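Local atomic coordinates of activated BY transcription factor SSRB (Salmonella enterica, PDB entry 2WNW), a protein that belongs to glycosyl hydrolase family 30 and joins a TIM-barrel domain to a beta-sandwich domain. Residues I235-H240 with E250-D255. Numbering follows the deposited sequence.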
loop_
_atom_site.group_PDB
_atom_site.type_symbol
_atom_site.label_atom_id
_atom_site.label_comp_id
_atom_site.label_asym_id
_atom_site.label_seq_id
_atom_site.Cartn_x
_atom_site.Cartn_y
_atom_site.Cartn_z
ATOM N N ILE A 235 -17.126 6.543 -20.621
ATOM C CA ILE A 235 -17.635 5.179 -20.568
ATOM C C ILE A 235 -16.695 4.325 -19.724
ATOM O O ILE A 235 -15.479 4.312 -19.944
ATOM C CB ILE A 235 -17.757 4.546 -21.970
ATOM C CG1 ILE A 235 -18.797 5.308 -22.802
ATOM C CG2 ILE A 235 -18.174 3.082 -21.841
ATOM C CD1 ILE A 235 -18.981 4.757 -24.216
ATOM N N TYR A 236 -17.269 3.628 -18.748
ATOM C CA TYR A 236 -16.507 2.757 -17.856
ATOM C C TYR A 236 -16.899 1.303 -18.089
ATOM O O TYR A 236 -18.038 1.011 -18.461
ATOM C CB TYR A 236 -16.791 3.112 -16.390
ATOM C CG TYR A 236 -16.244 4.451 -15.954
ATOM C CD1 TYR A 236 -15.007 4.543 -15.313
ATOM C CD2 TYR A 236 -16.946 5.625 -16.210
ATOM C CE1 TYR A 236 -14.481 5.781 -14.941
ATOM C CE2 TYR A 236 -16.433 6.866 -15.845
ATOM C CZ TYR A 236 -15.202 6.936 -15.214
ATOM O OH TYR A 236 -14.691 8.169 -14.869
ATOM N N ILE A 237 -15.946 0.397 -17.878
ATOM C CA ILE A 237 -16.201 -1.029 -18.018
ATOM C C ILE A 237 -15.903 -1.714 -16.679
ATOM O O ILE A 237 -15.477 -1.057 -15.725
ATOM C CB ILE A 237 -15.347 -1.666 -19.146
ATOM C CG1 ILE A 237 -13.860 -1.408 -18.903
ATOM C CG2 ILE A 237 -15.779 -1.102 -20.503
ATOM C CD1 ILE A 237 -12.957 -2.128 -19.894
ATOM N N TRP A 238 -16.126 -3.027 -16.635
ATOM C CA TRP A 238 -15.953 -3.875 -15.451
ATOM C C TRP A 238 -17.124 -3.640 -14.501
ATOM O O TRP A 238 -18.058 -4.435 -14.473
ATOM C CB TRP A 238 -14.621 -3.613 -14.724
ATOM C CG TRP A 238 -14.374 -4.562 -13.552
ATOM C CD1 TRP A 238 -14.020 -4.214 -12.278
ATOM C CD2 TRP A 238 -14.462 -6.000 -13.560
ATOM N NE1 TRP A 238 -13.885 -5.338 -11.496
ATOM C CE2 TRP A 238 -14.148 -6.444 -12.256
ATOM C CE3 TRP A 238 -14.775 -6.953 -14.542
ATOM C CZ2 TRP A 238 -14.137 -7.801 -11.908
ATOM C CZ3 TRP A 238 -14.764 -8.301 -14.197
ATOM C CH2 TRP A 238 -14.445 -8.712 -12.886
ATOM N N ASP A 239 -17.078 -2.553 -13.735
ATOM C CA ASP A 239 -18.161 -2.214 -12.807
ATOM C C ASP A 239 -18.467 -3.424 -11.922
ATOM O O ASP A 239 -19.625 -3.813 -11.747
ATOM C CB ASP A 239 -19.412 -1.808 -13.603
ATOM C CG ASP A 239 -20.322 -0.850 -12.841
ATOM O OD1 ASP A 239 -20.019 -0.514 -11.680
ATOM O OD2 ASP A 239 -21.349 -0.428 -13.415
ATOM N N HIS A 240 -17.415 -4.018 -11.368
ATOM C CA HIS A 240 -17.553 -5.191 -10.518
ATOM C C HIS A 240 -16.484 -5.129 -9.422
ATOM O O HIS A 240 -15.787 -4.119 -9.284
ATOM C CB HIS A 240 -17.420 -6.454 -11.378
ATOM C CG HIS A 240 -17.891 -7.708 -10.706
ATOM N ND1 HIS A 240 -19.034 -7.762 -9.936
ATOM C CD2 HIS A 240 -17.397 -8.970 -10.727
ATOM C CE1 HIS A 240 -19.225 -8.998 -9.514
ATOM N NE2 HIS A 240 -18.245 -9.752 -9.981
ATOM N N GLU A 250 -6.520 -5.945 -18.493
ATOM C CA GLU A 250 -5.498 -6.474 -19.395
ATOM C C GLU A 250 -6.111 -6.930 -20.719
ATOM O O GLU A 250 -5.614 -6.600 -21.795
ATOM C CB GLU A 250 -4.785 -7.652 -18.728
ATOM C CG GLU A 250 -3.495 -8.080 -19.403
ATOM C CD GLU A 250 -2.798 -9.190 -18.637
ATOM O OE1 GLU A 250 -2.972 -9.252 -17.403
ATOM O OE2 GLU A 250 -2.072 -9.989 -19.260
ATOM N N LEU A 251 -7.191 -7.697 -20.627
ATOM C CA LEU A 251 -7.876 -8.201 -21.809
ATOM C C LEU A 251 -8.560 -7.087 -22.584
ATOM O O LEU A 251 -8.504 -7.047 -23.810
ATOM C CB LEU A 251 -8.916 -9.250 -21.401
ATOM C CG LEU A 251 -8.445 -10.692 -21.193
ATOM C CD1 LEU A 251 -7.038 -10.721 -20.642
ATOM C CD2 LEU A 251 -9.408 -11.403 -20.264
ATOM N N ALA A 252 -9.201 -6.177 -21.861
ATOM C CA ALA A 252 -9.919 -5.078 -22.491
ATOM C C ALA A 252 -9.045 -4.094 -23.267
ATOM O O ALA A 252 -9.320 -3.795 -24.428
ATOM C CB ALA A 252 -10.735 -4.329 -21.439
ATOM N N PHE A 253 -7.987 -3.598 -22.639
ATOM C CA PHE A 253 -7.136 -2.614 -23.292
ATOM C C PHE A 253 -6.020 -3.152 -24.181
ATOM O O PHE A 253 -5.148 -2.402 -24.610
ATOM C CB PHE A 253 -6.579 -1.653 -22.241
ATOM C CG PHE A 253 -7.647 -0.856 -21.540
ATOM C CD1 PHE A 253 -8.432 0.050 -22.247
ATOM C CD2 PHE A 253 -7.903 -1.046 -20.188
ATOM C CE1 PHE A 253 -9.458 0.751 -21.614
ATOM C CE2 PHE A 253 -8.926 -0.352 -19.549
ATOM C CZ PHE A 253 -9.707 0.549 -20.263
ATOM N N ALA A 254 -6.048 -4.448 -24.465
ATOM C CA ALA A 254 -5.041 -5.029 -25.341
ATOM C C ALA A 254 -5.379 -4.540 -26.747
ATOM O O ALA A 254 -4.516 -4.458 -27.621
ATOM C CB ALA A 254 -5.102 -6.548 -25.282
ATOM N N ASP A 255 -6.653 -4.206 -26.939
ATOM C CA ASP A 255 -7.167 -3.721 -28.215
ATOM C C ASP A 255 -7.081 -2.198 -28.280
ATOM O O ASP A 255 -7.662 -1.502 -27.451
ATOM C CB ASP A 255 -8.621 -4.165 -28.377
ATOM C CG ASP A 255 -9.200 -3.800 -29.729
ATOM O OD1 ASP A 255 -9.195 -2.604 -30.086
ATOM O OD2 ASP A 255 -9.669 -4.718 -30.434
#
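Ile237 and Ala252 mark the closest backbone approach between a barrel strand and the helix that follows it, their CA atoms 8.7 Å apart. Strand 234-239 is the fifth of the eight parallel strands that close the TIM barrel, and helix 245-252 lies against its outer side, ending where 252-255 forms a type I turn; Phe253 is the first residue to leave helical geometry. No hydrogen bond joins the two segments, so the contact is wholly apolar and rests on one strand side chain.

Ile237 reaches across with its CD1 methyl. With chi1 at 56°, CG1 is turned in over the backbone, flanked by N and C, and an extended second torsion (174°) carries CD1 out to the last turn of the helix. The partner there is the single methyl of Ala252, which points at the strand and also touches Val210 of helix 210-227. Ile262 and Leu265 pack on Ile237 too, and Leu265 lies against Phe253 as well, tying in the next barrel strand.

On the inner side of the barrel, Asp239 OD2 forms a salt bridge with Arg87 and a hydrogen bond with Ser192 OG, while OD1 hydrogen-bonds to His268 NE2 and Ser293 OG. At His240 the chain turns a corner, and the CB of this histidine lies 3.4 Å above the indole plane of Trp238, over its centre.

The Phe253 ring meets the isoleucine obliquely, with CZ 4.2 Å from Ile237 CD1. Tighter still is the methyl-to-methyl approach, Ile237 CD1 to Ala252 CB at 3.5 Å, closer than ordinary van der Waals contact.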